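Local coordinates for core protein VP4 (Bluetongue virus, PDB 2JHP) that caps viral messenger RNA inside the core, acting as a multifunctional enzyme with two S-adenosyl-L-homocysteine sites and two guanine sites along one chain, at residues A[511-516]-A[576-581]; A[518-523]-A[569-574]; A[221-226]-A[249-254]. All blocks are in the same frame, centred on the assembly; numbering follows the deposited sequence.

Interaction 1. Residues A[511-516]-A[576-581]; sequences PVPDIS and LDWSAQ
The indole of W578 is the flat group on which this contact is built, and one of its faces receives the backbone and ring atoms of the 511-513 run. P513 CD lies over the six-membered ring, 3.6 Å from its centroid and 22° off the normal, a CH-pi contact. Proline suits the place because its CD is bonded to the electron-withdrawing amide nitrogen, which leaves its hydrogens slightly positive toward the pi cloud. P513 CG follows at 3.7 Å from W578 CZ3, and the two side chains cross at about a right angle. Nearer the five-membered ring, P511 O sits over the same face, 3.9 Å from W578 CG, and V512 CA lies over it too. V512 runs alongside the indole, with CG2 at 3.9 Å from W578 CZ2. At the indole edge, NE1 donates to D589, so the ring's one polar atom is satisfied in a buried place.

A chi1 of -173° swings the indole of W578 away from its own backbone N and toward the prolines. Its carbonyl is held as well: Q581 NE2 donates to W578 O at 2.9 Å, tying that side chain back to the chain three residues earlier. Beyond the prolines, D514 OD2 takes two bonds from S516: the hydroxyl OG meets its anti lone pair, and the backbone N approaches from above the carboxylate plane at 3.1 Å. R60 adds a salt bridge to OD2, and E596 N donates to OD1, which would be expected to offset the cost of burying the acid.

The whole is a proline-tryptophan CH-pi contact between two loops, with P513 at the centre of an inverse gamma turn that runs directly into the Asx turn of D514.

Interaction 2. Residues A[518-523]-A[569-574]; sequences CRFIGL and FWWFKM
C518 and F520 meet the indole of W571 in a loop-against-helix packing marked by a cysteine sulfur-aromatic contact. W571 CB leaves helix 568-576 toward the loop, and its first torsion (chi1 -158°) extends the side chain so that the five-membered ring is presented first. Next along the ring, CD1 meets C518 SG at 3.9 Å. The sulfur lies in the plane of the indole, at its edge and 82° off the normal, where a polarisable atom can face the ring's slightly positive C-H rim. One atom further round, NE1 comes within 3.9 Å of both F520 CE1 and F520 CZ. W571 also touches L615 of helix 612-625; a large, mostly apolar side chain suits a buried place between the 518-520 loop and that helix.

F520 also meets H554 of helix 551-561, edge to face. Its backbone starts a type II turn, closed by L523 N to F520 O. Glycine suits position 522, the N-cap of helix 523-533, because its backbone would drive a CB into the preceding carbonyl O. The F520 and W571 rings meet obliquely, their planes at 84°, and W571 NE1 lies beside the F520 edge, near that ring's plane and not over its face.

Interaction 3. Residues A[221-226]-A[249-254]; sequences HVYDPI and LKHMNF. With SAH (S-adenosyl-L-homocysteine), chain C.
H221 and Y223, on one side of strand 219-223, both touch H251 in the loop after helix 246-249. The setting is a Rossmann-like methyltransferase domain, with strand order 3-2-1-4-5-7-6 and the seventh strand antiparallel. H251 CB lies over one face of the H221 imidazole, 4.2 Å from its centroid, a CH-pi contact. H221 NE2 is 3.3 Å from H251 O, but the angle is too poor for a hydrogen bond; ND1 instead bonds H238.

The H251 ring, turned to the side of its own backbone N by a chi1 of -54°, brings CD2 to 3.9 Å from Y223 CE2, while K250 CG sits above the centre of one of its faces. Y223 slides past H251 in the opposite direction, and its hydroxyl bonds H194, a use for the one polar atom of an otherwise buried ring. The contact belongs to a larger cluster: H238 stacks with both H251 and Y223, and H221 stacks with H194. Flat rings able both to stack and to hydrogen-bond suit such a place.

Just past the strand, D224 reaches the cofactor product. Its extended first torsion (chi1 -160°) directs the carboxylate at the ribose of S-adenosyl-L-homocysteine, where O2' donates to OD1 at 2.7 Å and O3' to OD2 at 3.1 Å. This is the end of strand 219-223, where Rossmann-like methyltransferases usually carry an acid that holds the ribose. G199 N also donates to OD2, and an Asx turn fixes the carboxylate's rotation: I226 N meets D224 OD1 at 2.9 Å, nearly straight at 168°, from the anti side.

How the interactions relate
From the N terminus, interaction 3 comes first: its 22-residue excursion runs from strand 219-223 through edge strand 235-238 and helix 246-249, and is closed again against the starting strand beside a cofactor site. Much later, 511-516 opens interaction 1 and 518-523 opens interaction 2. The chain then passes through helices 523-533 and 551-561 before 569-574 closes interaction 2 and 576-581 closes interaction 1, so the second is nested inside the first. These two adjoin, with W570 NE1 probably bonding V512 O weakly, and fasten helix 568-576 and its exit to one long loop. Interaction 3 lies across the chain's centre, about 65 Å from interaction 1 between centres.

Interaction 1. Residues A[511-516]-A[576-581]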
loop_
_atom_site.group_PDB
_atom_site.type_symbol
_atom_site.label_atom_id
_atom_site.label_comp_id
_atom_site.label_asym_id
_atom_site.label_seq_id
_atom_site.Cartn_x
_atom_site.Cartn_y
_atom_site.Cartn_z
ATOM N N PRO A 511 -6.168 9.738 29.098
ATOM C CA PRO A 511 -5.436 10.410 28.023
ATOM C C PRO A 511 -3.949 10.561 28.353
ATOM O O PRO A 511 -3.472 11.665 28.623
ATOM C CB PRO A 511 -6.129 11.776 27.923
ATOM C CG PRO A 511 -6.801 11.972 29.232
ATOM C CD PRO A 511 -7.164 10.625 29.734
ATOM N N VAL A 512 -3.234 9.440 28.324
ATOM C CA VAL A 512 -1.832 9.377 28.740
ATOM C C VAL A 512 -0.882 9.943 27.644
ATOM O O VAL A 512 -1.195 9.850 26.451
ATOM C CB VAL A 512 -1.474 7.916 29.177
ATOM C CG1 VAL A 512 -1.287 7.008 27.977
ATOM C CG2 VAL A 512 -0.246 7.881 30.064
ATOM N N PRO A 513 0.262 10.552 28.044
ATOM C CA PRO A 513 1.177 11.161 27.082
ATOM C C PRO A 513 2.131 10.163 26.419
ATOM O O PRO A 513 3.357 10.334 26.491
ATOM C CB PRO A 513 1.973 12.139 27.949
ATOM C CG PRO A 513 2.068 11.446 29.265
ATOM C CD PRO A 513 0.752 10.722 29.426
ATOM N N ASP A 514 1.574 9.149 25.759
ATOM C CA ASP A 514 2.388 8.109 25.134
ATOM C C ASP A 514 3.228 8.590 23.937
ATOM O O ASP A 514 2.843 9.512 23.224
ATOM C CB ASP A 514 1.513 6.933 24.726
ATOM C CG ASP A 514 2.320 5.755 24.244
ATOM O OD1 ASP A 514 2.885 5.020 25.086
ATOM O OD2 ASP A 514 2.398 5.581 23.010
ATOM N N ILE A 515 4.376 7.942 23.750
ATOM C CA ILE A 515 5.318 8.211 22.661
ATOM C C ILE A 515 4.639 8.466 21.309
ATOM O O ILE A 515 5.039 9.364 20.570
ATOM C CB ILE A 515 6.372 7.064 22.577
ATOM C CG1 ILE A 515 7.633 7.452 23.335
ATOM C CG2 ILE A 515 6.770 6.731 21.152
ATOM C CD1 ILE A 515 8.414 6.266 23.820
ATOM N N SER A 516 3.602 7.681 21.012
ATOM C CA SER A 516 2.795 7.828 19.807
ATOM C C SER A 516 2.345 9.273 19.624
ATOM O O SER A 516 2.306 9.788 18.515
ATOM C CB SER A 516 1.580 6.896 19.894
ATOM O OG SER A 516 0.747 7.223 20.991
ATOM N N LEU A 576 -4.834 19.244 30.135
ATOM C CA LEU A 576 -5.778 19.774 31.119
ATOM C C LEU A 576 -6.323 18.707 32.061
ATOM O O LEU A 576 -6.304 18.880 33.284
ATOM C CB LEU A 576 -6.940 20.479 30.417
ATOM C CG LEU A 576 -6.587 21.350 29.211
ATOM C CD1 LEU A 576 -7.851 21.777 28.484
ATOM C CD2 LEU A 576 -5.749 22.559 29.614
ATOM N N ASP A 577 -6.800 17.607 31.485
ATOM C CA ASP A 577 -7.480 16.574 32.253
ATOM C C ASP A 577 -6.564 15.655 33.057
ATOM O O ASP A 577 -7.046 14.905 33.905
ATOM C CB ASP A 577 -8.373 15.727 31.335
ATOM C CG ASP A 577 -9.723 16.374 31.057
ATOM O OD1 ASP A 577 -10.492 15.795 30.252
ATOM O OD2 ASP A 577 -10.027 17.450 31.636
ATOM N N TRP A 578 -5.257 15.705 32.813
ATOM C CA TRP A 578 -4.397 14.616 33.274
ATOM C C TRP A 578 -3.126 14.945 34.090
ATOM O O TRP A 578 -2.703 14.120 34.903
ATOM C CB TRP A 578 -4.038 13.712 32.080
ATOM C CG TRP A 578 -3.291 12.472 32.448
ATOM C CD1 TRP A 578 -3.826 11.278 32.812
ATOM C CD2 TRP A 578 -1.868 12.307 32.492
ATOM N NE1 TRP A 578 -2.831 10.371 33.082
ATOM C CE2 TRP A 578 -1.617 10.978 32.892
ATOM C CE3 TRP A 578 -0.780 13.151 32.222
ATOM C CZ2 TRP A 578 -0.322 10.470 33.038
ATOM C CZ3 TRP A 578 0.508 12.650 32.374
ATOM C CH2 TRP A 578 0.726 11.319 32.777
ATOM N N SER A 579 -2.530 16.125 33.914
ATOM C CA SER A 579 -1.068 16.198 34.049
ATOM C C SER A 579 -0.210 16.863 35.178
ATOM O O SER A 579 0.850 16.305 35.480
ATOM C CB SER A 579 -0.485 16.665 32.698
ATOM O OG SER A 579 -0.783 18.030 32.443
ATOM N N ALA A 580 -0.606 17.940 35.873
ATOM C CA ALA A 580 -1.593 17.960 36.970
ATOM C C ALA A 580 -3.033 17.480 36.775
ATOM O O ALA A 580 -3.621 17.693 35.704
ATOM C CB ALA A 580 -1.611 19.399 37.583
ATOM N N GLN A 581 -3.601 16.803 37.789
ATOM C CA GLN A 581 -2.984 15.698 38.572
ATOM C C GLN A 581 -1.897 15.673 39.691
ATOM O O GLN A 581 -1.792 16.599 40.518
ATOM C CB GLN A 581 -3.034 14.393 37.780
ATOM C CG GLN A 581 -4.463 13.808 37.842
ATOM C CD GLN A 581 -4.538 12.332 37.478
ATOM O OE1 GLN A 581 -4.874 11.502 38.349
ATOM N NE2 GLN A 581 -4.238 11.992 36.192
#

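Interaction 2. Residues A[518-523]-A[569-574]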
loop_
_atom_site.group_PDB
_atom_site.type_symbol
_atom_site.label_atom_id
_atom_site.label_comp_id
_atom_site.label_asym_id
_atom_site.label_seq_id
_atom_site.Cartn_x
_atom_site.Cartn_y
_atom_site.Cartn_z
ATOM N N CYS A 518 3.721 11.983 21.768
ATOM C CA CYS A 518 4.734 12.937 22.205
ATOM C C CYS A 518 6.163 12.465 21.998
ATOM O O CYS A 518 6.655 11.588 22.709
ATOM C CB CYS A 518 4.521 13.301 23.678
ATOM S SG CYS A 518 2.912 14.022 24.021
ATOM N N ARG A 519 6.819 13.064 21.009
ATOM C CA ARG A 519 8.247 12.873 20.793
ATOM C C ARG A 519 8.927 14.242 20.754
ATOM O O ARG A 519 9.736 14.550 21.622
ATOM C CB ARG A 519 8.502 12.029 19.535
ATOM C CG ARG A 519 8.154 10.528 19.737
ATOM C CD ARG A 519 7.670 9.829 18.476
ATOM N NE ARG A 519 6.272 10.152 18.199
ATOM C CZ ARG A 519 5.839 10.778 17.110
ATOM N NH1 ARG A 519 6.694 11.134 16.150
ATOM N NH2 ARG A 519 4.544 11.033 16.974
ATOM N N PHE A 520 8.551 15.062 19.771
ATOM C CA PHE A 520 8.982 16.464 19.615
ATOM C C PHE A 520 10.497 16.620 19.524
ATOM O O PHE A 520 11.083 17.550 20.105
ATOM C CB PHE A 520 8.401 17.363 20.713
ATOM C CG PHE A 520 6.907 17.317 20.807
ATOM C CD1 PHE A 520 6.290 16.877 21.973
ATOM C CD2 PHE A 520 6.109 17.708 19.728
ATOM C CE1 PHE A 520 4.911 16.832 22.070
ATOM C CE2 PHE A 520 4.727 17.656 19.810
ATOM C CZ PHE A 520 4.128 17.219 20.988
ATOM N N ILE A 521 11.116 15.702 18.787
ATOM C CA ILE A 521 12.561 15.688 18.606
ATOM C C ILE A 521 12.990 16.924 17.814
ATOM O O ILE A 521 12.460 17.205 16.735
ATOM C CB ILE A 521 13.044 14.379 17.911
ATOM C CG1 ILE A 521 12.659 13.134 18.735
ATOM C CG2 ILE A 521 14.542 14.436 17.624
ATOM C CD1 ILE A 521 13.245 13.075 20.147
ATOM N N GLY A 522 13.930 17.671 18.379
ATOM C CA GLY A 522 14.448 18.852 17.723
ATOM C C GLY A 522 13.739 20.141 18.085
ATOM O O GLY A 522 14.117 21.218 17.596
ATOM N N LEU A 523 12.735 20.046 18.956
ATOM C CA LEU A 523 11.922 21.199 19.336
ATOM C C LEU A 523 12.738 22.426 19.767
ATOM O O LEU A 523 12.392 23.553 19.414
ATOM C CB LEU A 523 10.900 20.818 20.416
ATOM C CG LEU A 523 9.810 21.846 20.755
ATOM C CD1 LEU A 523 8.851 22.048 19.586
ATOM C CD2 LEU A 523 9.058 21.419 21.999
ATOM N N PHE A 569 -6.405 17.176 19.735
ATOM C CA PHE A 569 -7.514 16.805 20.618
ATOM C C PHE A 569 -7.030 15.980 21.803
ATOM O O PHE A 569 -7.318 16.295 22.943
ATOM C CB PHE A 569 -8.578 16.024 19.855
ATOM C CG PHE A 569 -9.968 16.445 20.181
ATOM C CD1 PHE A 569 -10.809 16.949 19.193
ATOM C CD2 PHE A 569 -10.431 16.366 21.478
ATOM C CE1 PHE A 569 -12.099 17.359 19.504
ATOM C CE2 PHE A 569 -11.697 16.763 21.786
ATOM C CZ PHE A 569 -12.545 17.260 20.803
ATOM N N TRP A 570 -6.288 14.916 21.514
ATOM C CA TRP A 570 -5.700 14.061 22.541
ATOM C C TRP A 570 -4.693 14.843 23.403
ATOM O O TRP A 570 -4.678 14.711 24.631
ATOM C CB TRP A 570 -5.061 12.856 21.849
ATOM C CG TRP A 570 -4.268 11.937 22.693
ATOM C CD1 TRP A 570 -4.180 11.929 24.056
ATOM C CD2 TRP A 570 -3.479 10.838 22.230
ATOM N NE1 TRP A 570 -3.361 10.901 24.469
ATOM C CE2 TRP A 570 -2.918 10.218 23.364
ATOM C CE3 TRP A 570 -3.191 10.312 20.956
ATOM C CZ2 TRP A 570 -2.078 9.108 23.271
ATOM C CZ3 TRP A 570 -2.350 9.211 20.863
ATOM C CH2 TRP A 570 -1.812 8.617 22.016
ATOM N N TRP A 571 -3.881 15.669 22.749
ATOM C CA TRP A 571 -2.897 16.509 23.436
ATOM C C TRP A 571 -3.566 17.497 24.405
ATOM O O TRP A 571 -3.210 17.541 25.576
ATOM C CB TRP A 571 -1.999 17.228 22.425
ATOM C CG TRP A 571 -0.698 17.672 22.990
ATOM C CD1 TRP A 571 0.417 16.910 23.179
ATOM C CD2 TRP A 571 -0.365 18.992 23.432
ATOM N NE1 TRP A 571 1.427 17.672 23.714
ATOM C CE2 TRP A 571 0.971 18.953 23.886
ATOM C CE3 TRP A 571 -1.072 20.206 23.502
ATOM C CZ2 TRP A 571 1.615 20.078 24.404
ATOM C CZ3 TRP A 571 -0.429 21.323 24.009
ATOM C CH2 TRP A 571 0.897 21.250 24.456
ATOM N N PHE A 572 -4.552 18.257 23.928
ATOM C CA PHE A 572 -5.328 19.133 24.808
ATOM C C PHE A 572 -5.962 18.337 25.940
ATOM O O PHE A 572 -6.109 18.842 27.063
ATOM C CB PHE A 572 -6.416 19.898 24.042
ATOM C CG PHE A 572 -5.892 20.984 23.134
ATOM C CD1 PHE A 572 -4.819 21.785 23.513
ATOM C CD2 PHE A 572 -6.496 21.227 21.903
ATOM C CE1 PHE A 572 -4.346 22.792 22.674
ATOM C CE2 PHE A 572 -6.031 22.233 21.062
ATOM C CZ PHE A 572 -4.953 23.015 21.450
ATOM N N LYS A 573 -6.342 17.091 25.664
ATOM C CA LYS A 573 -6.958 16.269 26.704
ATOM C C LYS A 573 -5.917 15.830 27.730
ATOM O O LYS A 573 -6.220 15.729 28.913
ATOM C CB LYS A 573 -7.706 15.072 26.114
ATOM C CG LYS A 573 -8.790 14.540 27.040
ATOM C CD LYS A 573 -9.567 13.358 26.465
ATOM C CE LYS A 573 -10.445 12.702 27.540
ATOM N NZ LYS A 573 -11.007 11.395 27.069
ATOM N N MET A 574 -4.685 15.606 27.280
ATOM C CA MET A 574 -3.624 15.141 28.172
ATOM C C MET A 574 -3.111 16.274 29.063
ATOM O O MET A 574 -2.693 16.036 30.197
ATOM C CB MET A 574 -2.491 14.427 27.392
ATOM C CG MET A 574 -1.364 15.288 26.867
ATOM S SD MET A 574 -0.150 15.733 28.115
ATOM C CE MET A 574 -0.094 14.234 29.063
#

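Interaction 3. Residues A[221-226]-A[249-254]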
loop_
_atom_site.group_PDB
_atom_site.type_symbol
_atom_site.label_atom_id
_atom_site.label_comp_id
_atom_site.label_asym_id
_atom_site.label_seq_id
_atom_site.Cartn_x
_atom_site.Cartn_y
_atom_site.Cartn_z
ATOM N N HIS A 221 -12.441 -27.149 -12.826
ATOM C CA HIS A 221 -12.949 -28.149 -13.761
ATOM C C HIS A 221 -12.128 -28.039 -15.031
ATOM O O HIS A 221 -12.206 -27.041 -15.741
ATOM C CB HIS A 221 -14.425 -27.913 -14.065
ATOM C CG HIS A 221 -15.354 -28.416 -13.005
ATOM N ND1 HIS A 221 -15.613 -29.757 -12.820
ATOM C CD2 HIS A 221 -16.103 -27.756 -12.090
ATOM C CE1 HIS A 221 -16.474 -29.903 -11.827
ATOM N NE2 HIS A 221 -16.787 -28.705 -11.367
ATOM N N VAL A 222 -11.322 -29.054 -15.307
ATOM C CA VAL A 222 -10.382 -28.988 -16.428
ATOM C C VAL A 222 -10.741 -29.997 -17.521
ATOM O O VAL A 222 -10.940 -31.181 -17.240
ATOM C CB VAL A 222 -8.896 -29.141 -15.971
ATOM C CG1 VAL A 222 -8.520 -28.037 -14.979
ATOM C CG2 VAL A 222 -8.636 -30.506 -15.369
ATOM N N TYR A 223 -10.834 -29.517 -18.760
ATOM C CA TYR A 223 -11.346 -30.319 -19.872
ATOM C C TYR A 223 -10.303 -30.491 -20.971
ATOM O O TYR A 223 -9.791 -29.503 -21.507
ATOM C CB TYR A 223 -12.587 -29.672 -20.489
ATOM C CG TYR A 223 -13.702 -29.287 -19.538
ATOM C CD1 TYR A 223 -13.601 -28.150 -18.730
ATOM C CD2 TYR A 223 -14.885 -30.027 -19.489
ATOM C CE1 TYR A 223 -14.638 -27.778 -17.877
ATOM C CE2 TYR A 223 -15.932 -29.663 -18.639
ATOM C CZ TYR A 223 -15.799 -28.537 -17.839
ATOM O OH TYR A 223 -16.822 -28.172 -17.003
ATOM N N ASP A 224 -9.998 -31.747 -21.299
ATOM C CA ASP A 224 -9.105 -32.089 -22.417
ATOM C C ASP A 224 -9.001 -33.598 -22.577
ATOM O O ASP A 224 -8.669 -34.302 -21.628
ATOM C CB ASP A 224 -7.700 -31.498 -22.218
ATOM C CG ASP A 224 -6.918 -31.414 -23.503
ATOM O OD1 ASP A 224 -6.734 -32.442 -24.180
ATOM O OD2 ASP A 224 -6.474 -30.304 -23.835
ATOM N N PRO A 225 -9.281 -34.102 -23.784
ATOM C CA PRO A 225 -9.037 -35.513 -24.155
ATOM C C PRO A 225 -7.682 -36.109 -23.701
ATOM O O PRO A 225 -7.626 -37.296 -23.363
ATOM C CB PRO A 225 -9.112 -35.482 -25.683
ATOM C CG PRO A 225 -10.118 -34.442 -25.959
ATOM C CD PRO A 225 -9.893 -33.350 -24.898
ATOM N N ILE A 226 -6.616 -35.308 -23.697
ATOM C CA ILE A 226 -5.284 -35.790 -23.293
ATOM C C ILE A 226 -4.844 -35.347 -21.883
ATOM O O ILE A 226 -3.659 -35.430 -21.539
ATOM C CB ILE A 226 -4.179 -35.433 -24.340
ATOM C CG1 ILE A 226 -3.942 -33.914 -24.411
ATOM C CG2 ILE A 226 -4.517 -36.032 -25.700
ATOM C CD1 ILE A 226 -2.474 -33.508 -24.636
ATOM N N LEU A 249 -22.471 -27.400 -18.526
ATOM C CA LEU A 249 -23.655 -27.335 -17.668
ATOM C C LEU A 249 -23.751 -28.519 -16.701
ATOM O O LEU A 249 -24.087 -28.333 -15.528
ATOM C CB LEU A 249 -24.952 -27.256 -18.497
ATOM C CG LEU A 249 -25.643 -25.941 -18.901
ATOM C CD1 LEU A 249 -25.253 -24.742 -18.033
ATOM C CD2 LEU A 249 -25.412 -25.630 -20.362
ATOM N N LYS A 250 -23.448 -29.723 -17.189
ATOM C CA LYS A 250 -23.610 -30.938 -16.386
ATOM C C LYS A 250 -22.631 -31.043 -15.204
ATOM O O LYS A 250 -22.876 -31.798 -14.260
ATOM C CB LYS A 250 -23.607 -32.207 -17.260
ATOM C CG LYS A 250 -22.284 -32.543 -17.946
ATOM C CD LYS A 250 -22.355 -33.883 -18.686
ATOM C CE LYS A 250 -22.303 -35.076 -17.727
ATOM N NZ LYS A 250 -22.510 -36.384 -18.418
ATOM N N HIS A 251 -21.546 -30.273 -15.246
ATOM C CA HIS A 251 -20.581 -30.250 -14.141
ATOM C C HIS A 251 -20.716 -28.982 -13.294
ATOM O O HIS A 251 -19.735 -28.479 -12.731
ATOM C CB HIS A 251 -19.144 -30.434 -14.660
ATOM C CG HIS A 251 -18.962 -31.652 -15.512
ATOM N ND1 HIS A 251 -19.165 -32.930 -15.038
ATOM C CD2 HIS A 251 -18.609 -31.786 -16.813
ATOM C CE1 HIS A 251 -18.947 -33.800 -16.009
ATOM N NE2 HIS A 251 -18.603 -33.131 -17.095
ATOM N N MET A 252 -21.945 -28.478 -13.197
ATOM C CA MET A 252 -22.230 -27.294 -12.393
ATOM C C MET A 252 -23.287 -27.565 -11.344
ATOM O O MET A 252 -24.218 -28.342 -11.573
ATOM C CB MET A 252 -22.708 -26.149 -13.275
ATOM C CG MET A 252 -21.608 -25.382 -13.948
ATOM S SD MET A 252 -22.299 -23.973 -14.806
ATOM C CE MET A 252 -20.917 -23.557 -15.844
ATOM N N ASN A 253 -23.136 -26.912 -10.197
ATOM C CA ASN A 253 -24.154 -26.926 -9.155
ATOM C C ASN A 253 -24.850 -25.567 -9.097
ATOM O O ASN A 253 -24.263 -24.573 -8.662
ATOM C CB ASN A 253 -23.531 -27.299 -7.807
ATOM C CG ASN A 253 -24.488 -27.123 -6.643
ATOM O OD1 ASN A 253 -25.707 -27.224 -6.788
ATOM N ND2 ASN A 253 -23.930 -26.858 -5.470
ATOM N N PHE A 254 -26.099 -25.535 -9.549
ATOM C CA PHE A 254 -26.864 -24.292 -9.615
ATOM C C PHE A 254 -27.519 -23.903 -8.299
ATOM O O PHE A 254 -27.718 -22.717 -8.040
ATOM C CB PHE A 254 -27.914 -24.352 -10.724
ATOM C CG PHE A 254 -27.330 -24.522 -12.094
ATOM C CD1 PHE A 254 -27.540 -25.705 -12.811
ATOM C CD2 PHE A 254 -26.564 -23.504 -12.676
ATOM C CE1 PHE A 254 -26.983 -25.871 -14.092
ATOM C CE2 PHE A 254 -26.014 -23.659 -13.953
ATOM C CZ PHE A 254 -26.223 -24.844 -14.659
HETATM N N SAH C . -3.670 -24.918 -21.982
HETATM C CA SAH C . -2.555 -25.783 -22.483
HETATM C CB SAH C . -2.166 -25.456 -23.927
HETATM C CG SAH C . -3.290 -25.683 -24.933
HETATM S SD SAH C . -2.929 -27.084 -26.012
HETATM C C SAH C . -1.346 -25.684 -21.557
HETATM O O SAH C . -1.162 -24.689 -20.855
HETATM O OXT SAH C . -0.535 -26.608 -21.485
HETATM C "C5'" SAH C . -4.579 -27.120 -26.739
HETATM C "C4'" SAH C . -5.321 -28.345 -26.237
HETATM O "O4'" SAH C . -6.686 -28.265 -26.554
HETATM C "C3'" SAH C . -4.828 -29.642 -26.855
HETATM O "O3'" SAH C . -4.087 -30.322 -25.875
HETATM C "C2'" SAH C . -6.085 -30.407 -27.239
HETATM O "O2'" SAH C . -6.101 -31.690 -26.661
HETATM C "C1'" SAH C . -7.186 -29.581 -26.612
HETATM N N9 SAH C . -8.478 -29.559 -27.314
HETATM C C8 SAH C . -8.726 -29.528 -28.662
HETATM N N7 SAH C . -10.066 -29.478 -28.842
HETATM C C5 SAH C . -10.671 -29.463 -27.635
HETATM C C6 SAH C . -12.005 -29.414 -27.241
HETATM N N6 SAH C . -12.972 -29.369 -28.152
HETATM N N1 SAH C . -12.319 -29.416 -25.893
HETATM C C2 SAH C . -11.320 -29.463 -24.946
HETATM N N3 SAH C . -9.998 -29.507 -25.348
HETATM C C4 SAH C . -9.681 -29.509 -26.667
#